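PDB 3OJO: Cap5O from Staphylococcus aureus, which is an NAD-dependent UDP-N-acetyl-mannosamine dehydrogenase involved in making the capsular polysaccharide. Local coordinates for residues Val17-Ile22 with Gly39-Gln44. Sequence-based numbering, arbitrary orientation.
Sequences VGLGYI and GVDINQ. With NAD (nicotinamide-adenine-dinucleotide), chain J.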
ATOM      1  N   VAL B  17      17.812  30.258  -3.982  1.00 27.15           N
ATOM      2  CA  VAL B  17      18.905  29.727  -3.167  1.00 27.38           C
ATOM      3  C   VAL B  17      19.052  28.216  -3.418  1.00 34.28           C
ATOM      4  O   VAL B  17      18.191  27.430  -3.027  1.00 36.11           O
ATOM      5  CB  VAL B  17      18.717  30.080  -1.674  1.00 30.92           C
ATOM      6  CG1 VAL B  17      19.898  29.618  -0.828  1.00 30.82           C
ATOM      7  CG2 VAL B  17      18.480  31.571  -1.502  1.00 30.53           C
ATOM      8  N   GLY B  18      20.133  27.850  -4.091  1.00 31.28           N
ATOM      9  CA  GLY B  18      20.408  26.478  -4.495  1.00 31.81           C
ATOM     10  C   GLY B  18      20.210  26.383  -5.992  1.00 36.70           C
ATOM     11  O   GLY B  18      19.124  26.674  -6.494  1.00 35.45           O
ATOM     12  N   LEU B  19      21.278  26.082  -6.723  1.00 35.05           N
ATOM     13  CA  LEU B  19      21.204  26.017  -8.186  1.00 34.85           C
ATOM     14  C   LEU B  19      21.505  24.648  -8.786  1.00 36.72           C
ATOM     15  O   LEU B  19      22.344  24.532  -9.691  1.00 35.82           O
ATOM     16  CB  LEU B  19      22.078  27.112  -8.831  1.00 34.98           C
ATOM     17  CG  LEU B  19      21.776  28.543  -8.428  1.00 39.57           C
ATOM     18  CD1 LEU B  19      22.881  29.430  -8.852  1.00 40.23           C
ATOM     19  CD2 LEU B  19      20.477  29.024  -9.017  1.00 40.26           C
ATOM     20  N   GLY B  20      20.803  23.633  -8.296  1.00 32.42           N
ATOM     21  CA  GLY B  20      20.919  22.276  -8.822  1.00 31.95           C
ATOM     22  C   GLY B  20      19.840  21.984  -9.839  1.00 34.71           C
ATOM     23  O   GLY B  20      19.407  22.889 -10.561  1.00 34.29           O
ATOM     24  N   TYR B  21      19.379  20.732  -9.869  1.00 32.39           N
ATOM     25  CA  TYR B  21      18.336  20.251 -10.785  1.00 34.00           C
ATOM     26  C   TYR B  21      16.986  20.927 -10.634  1.00 37.32           C
ATOM     27  O   TYR B  21      16.248  21.043 -11.610  1.00 35.41           O
ATOM     28  CB  TYR B  21      18.243  18.710 -10.774  1.00 36.69           C
ATOM     29  CG  TYR B  21      19.327  18.104 -11.643  1.00 40.48           C
ATOM     30  CD1 TYR B  21      19.122  17.902 -13.008  1.00 42.73           C
ATOM     31  CD2 TYR B  21      20.583  17.802 -11.119  1.00 42.02           C
ATOM     32  CE1 TYR B  21      20.133  17.397 -13.828  1.00 44.93           C
ATOM     33  CE2 TYR B  21      21.612  17.315 -11.934  1.00 43.43           C
ATOM     34  CZ  TYR B  21      21.380  17.104 -13.286  1.00 53.43           C
ATOM     35  OH  TYR B  21      22.384  16.613 -14.092  1.00 56.35           O
ATOM     36  N   ILE B  22      16.696  21.425  -9.427  1.00 35.76           N
ATOM     37  CA  ILE B  22      15.473  22.165  -9.106  1.00 36.23           C
ATOM     38  C   ILE B  22      15.680  23.690  -9.306  1.00 42.17           C
ATOM     39  O   ILE B  22      14.966  24.296 -10.104  1.00 42.86           O
ATOM     40  CB  ILE B  22      14.981  21.802  -7.670  1.00 38.50           C
ATOM     41  CG1 ILE B  22      14.524  20.336  -7.538  1.00 39.45           C
ATOM     42  CG2 ILE B  22      13.943  22.777  -7.177  1.00 36.56           C
ATOM     43  CD1 ILE B  22      13.227  19.964  -8.270  1.00 54.15           C
ATOM     44  N   GLY B  39      20.608  34.017  -8.828  1.00 44.03           N
ATOM     45  CA  GLY B  39      20.842  32.621  -8.493  1.00 43.18           C
ATOM     46  C   GLY B  39      21.912  32.551  -7.422  1.00 47.27           C
ATOM     47  O   GLY B  39      22.985  33.140  -7.572  1.00 48.52           O
ATOM     48  N   VAL B  40      21.629  31.839  -6.323  1.00 40.78           N
ATOM     49  CA  VAL B  40      22.547  31.685  -5.210  1.00 38.22           C
ATOM     50  C   VAL B  40      22.946  30.224  -5.004  1.00 39.46           C
ATOM     51  O   VAL B  40      22.074  29.370  -4.812  1.00 37.66           O
ATOM     52  CB  VAL B  40      21.995  32.327  -3.905  1.00 40.26           C
ATOM     53  CG1 VAL B  40      22.900  32.036  -2.707  1.00 38.89           C
ATOM     54  CG2 VAL B  40      21.806  33.822  -4.077  1.00 39.76           C
ATOM     55  N   ASP B  41      24.275  29.966  -4.989  1.00 35.18           N
ATOM     56  CA  ASP B  41      24.897  28.660  -4.710  1.00 34.74           C
ATOM     57  C   ASP B  41      26.227  28.819  -3.971  1.00 39.45           C
ATOM     58  O   ASP B  41      27.030  29.679  -4.325  1.00 38.99           O
ATOM     59  CB  ASP B  41      25.109  27.834  -5.984  1.00 35.72           C
ATOM     60  CG  ASP B  41      25.084  26.355  -5.721  1.00 42.91           C
ATOM     61  OD1 ASP B  41      26.014  25.858  -5.070  1.00 48.09           O
ATOM     62  OD2 ASP B  41      24.101  25.703  -6.111  1.00 41.85           O
ATOM     63  N   ILE B  42      26.459  27.966  -2.957  1.00 36.03           N
ATOM     64  CA  ILE B  42      27.689  27.942  -2.157  1.00 34.68           C
ATOM     65  C   ILE B  42      28.842  27.248  -2.889  1.00 38.80           C
ATOM     66  O   ILE B  42      29.992  27.413  -2.478  1.00 38.86           O
ATOM     67  CB  ILE B  42      27.466  27.393  -0.714  1.00 37.98           C
ATOM     68  CG1 ILE B  42      26.724  26.049  -0.719  1.00 38.40           C
ATOM     69  CG2 ILE B  42      26.742  28.425   0.154  1.00 39.91           C
ATOM     70  CD1 ILE B  42      27.018  25.144   0.441  1.00 52.73           C
ATOM     71  N   ASN B  43      28.547  26.468  -3.958  1.00 35.19           N
ATOM     72  CA  ASN B  43      29.586  25.796  -4.740  1.00 35.47           C
ATOM     73  C   ASN B  43      30.187  26.760  -5.780  1.00 42.69           C
ATOM     74  O   ASN B  43      29.505  27.143  -6.734  1.00 44.52           O
ATOM     75  CB  ASN B  43      29.072  24.511  -5.393  1.00 33.81           C
ATOM     76  CG  ASN B  43      30.161  23.587  -5.915  1.00 49.08           C
ATOM     77  OD1 ASN B  43      31.307  23.968  -6.098  1.00 43.24           O
ATOM     78  ND2 ASN B  43      29.839  22.336  -6.165  1.00 43.11           N
ATOM     79  N   GLN B  44      31.463  27.157  -5.585  1.00 38.33           N
ATOM     80  CA  GLN B  44      32.176  28.075  -6.465  1.00 37.51           C
ATOM     81  C   GLN B  44      32.365  27.465  -7.859  1.00 44.21           C
ATOM     82  O   GLN B  44      32.281  28.186  -8.849  1.00 45.32           O
ATOM     83  CB  GLN B  44      33.528  28.475  -5.856  1.00 38.10           C
ATOM     84  CG  GLN B  44      34.185  29.715  -6.494  1.00 37.76           C
ATOM     85  CD  GLN B  44      33.562  31.005  -6.011  1.00 58.10           C
ATOM     86  OE1 GLN B  44      32.947  31.734  -6.787  1.00 52.89           O
ATOM     87  NE2 GLN B  44      33.641  31.287  -4.718  1.00 54.83           N
TER
HETATM   88  PA  NAD J 500      21.091  19.354  -6.132  1.00 39.00           P
HETATM   89  O1A NAD J 500      22.125  18.702  -5.303  1.00 39.55           O
HETATM   90  O2A NAD J 500      21.223  18.994  -7.559  1.00 40.31           O
HETATM   91  O5B NAD J 500      21.223  20.947  -5.956  1.00 39.42           O
HETATM   92  C5B NAD J 500      21.418  21.543  -4.702  1.00 35.96           C
HETATM   93  C4B NAD J 500      22.296  22.754  -4.908  1.00 34.92           C
HETATM   94  O4B NAD J 500      22.140  23.634  -3.814  1.00 33.45           O
HETATM   95  C3B NAD J 500      23.785  22.406  -5.029  1.00 38.63           C
HETATM   96  O3B NAD J 500      24.344  23.110  -6.133  1.00 37.86           O
HETATM   97  C2B NAD J 500      24.368  22.984  -3.745  1.00 38.32           C
HETATM   98  O2B NAD J 500      25.708  23.412  -3.874  1.00 37.14           O
HETATM   99  C1B NAD J 500      23.419  24.130  -3.443  1.00 36.66           C
HETATM  100  N9A NAD J 500      23.440  24.473  -2.013  1.00 38.19           N
HETATM  101  C8A NAD J 500      23.515  23.585  -0.963  1.00 40.20           C
HETATM  102  N7A NAD J 500      23.393  24.270   0.196  1.00 38.90           N
HETATM  103  C5A NAD J 500      23.250  25.583  -0.110  1.00 39.76           C
HETATM  104  C6A NAD J 500      23.109  26.715   0.694  1.00 41.52           C
HETATM  105  N6A NAD J 500      23.095  26.560   2.023  1.00 42.49           N
HETATM  106  N1A NAD J 500      22.977  27.965   0.095  1.00 37.22           N
HETATM  107  C2A NAD J 500      22.972  28.087  -1.286  1.00 33.76           C
HETATM  108  N3A NAD J 500      23.116  26.963  -2.075  1.00 35.75           N
HETATM  109  C4A NAD J 500      23.253  25.731  -1.497  1.00 37.47           C
HETATM  110  O3  NAD J 500      19.636  18.981  -5.526  1.00 45.53           O
HETATM  111  PN  NAD J 500      18.271  19.061  -6.367  1.00 46.36           P
HETATM  112  O1N NAD J 500      18.152  17.803  -7.147  1.00 51.18           O
HETATM  113  O2N NAD J 500      18.180  20.377  -7.046  1.00 45.63           O
HETATM  114  O5D NAD J 500      17.162  18.977  -5.236  1.00 51.08           O
HETATM  115  C5D NAD J 500      17.259  19.725  -4.052  1.00 58.41           C
HETATM  116  C4D NAD J 500      16.178  19.224  -3.100  1.00 65.77           C
HETATM  117  O4D NAD J 500      14.893  19.405  -3.676  1.00 69.99           O
HETATM  118  C3D NAD J 500      16.226  17.718  -2.836  1.00 66.66           C
HETATM  119  O3D NAD J 500      17.244  17.263  -1.965  1.00 69.41           O
HETATM  120  C2D NAD J 500      14.840  17.515  -2.276  1.00 65.08           C
HETATM  121  O2D NAD J 500      14.760  18.163  -1.032  1.00 61.08           O
HETATM  122  C1D NAD J 500      14.023  18.376  -3.226  1.00 70.12           C
HETATM  123  N1N NAD J 500      13.537  17.490  -4.308  1.00 73.05           N
HETATM  124  C2N NAD J 500      14.205  17.357  -5.505  1.00 74.66           C
HETATM  125  C3N NAD J 500      13.715  16.475  -6.482  1.00 78.16           C
HETATM  126  C7N NAD J 500      14.140  16.622  -7.916  1.00 79.86           C
HETATM  127  O7N NAD J 500      13.133  16.569  -8.909  1.00 79.40           O
HETATM  128  N7N NAD J 500      15.437  16.767  -8.221  1.00 79.98           N
HETATM  129  C4N NAD J 500      12.570  15.710  -6.217  1.00 78.98           C
HETATM  130  C5N NAD J 500      11.920  15.820  -4.990  1.00 78.38           C
HETATM  131  C6N NAD J 500      12.433  16.707  -4.041  1.00 76.03           C
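Asp41 reaches from the end of strand 36-40 to the backbone of Leu19, closing the adenosine end of a Rossmann-fold NAD site. Val17, the last residue of strand 13-17, pairs in parallel with Val40 at the end of the neighbouring strand 36-40, and Gly18 N donates to Val40 O at 2.6 Å. Beyond this bond the chains part, one into the glycine-rich turn (Gly18 and Gly20 fit a GxGxxG pattern) that leads to helix 23-32, the other into the loop that carries Asp41 and leads to helix 44-51.

The Asp41 carboxylate, its CG anti to the backbone N (chi1 -152°), fills that fork and is gripped at both oxygens. Asp41 OD2 receives Leu19 N at 2.9 Å on its anti side, the donor 18° out of the carboxylate plane, and also takes the ribose hydroxyl O3B of NAD. Asp41 OD1 accepts NAD O2B at 2.7 Å, while its anti lone pair takes Asn43 N in an Asx turn. The two backbone amides thus fix the carboxylate's rotation for a bidentate hold on the ribose diol, as in other NAD-binding Rossmann domains.

Leu19 lies along the backbone of the strand end, CD1 3.6 Å from Gly39 C and CD2 against Gly39 CA. It also touches Leu50 of helix 44-51. At the turn, Gly20 CA lies 3.2 Å from NAD O5B, and Ile22 N donates to NAD O2N at 3.0 Å, whereas Tyr21 N makes a weak bond to NAD O2A.

Val17 CG1 approaches the adenine from one side of its plane, set just outside the N1A-C2A edge, 3.5 Å from NAD C2A. From the other side Ile42 CG1, placed between its own backbone N and carbonyl carbon, rests over the fused bond, 3.6 Å from NAD C5A.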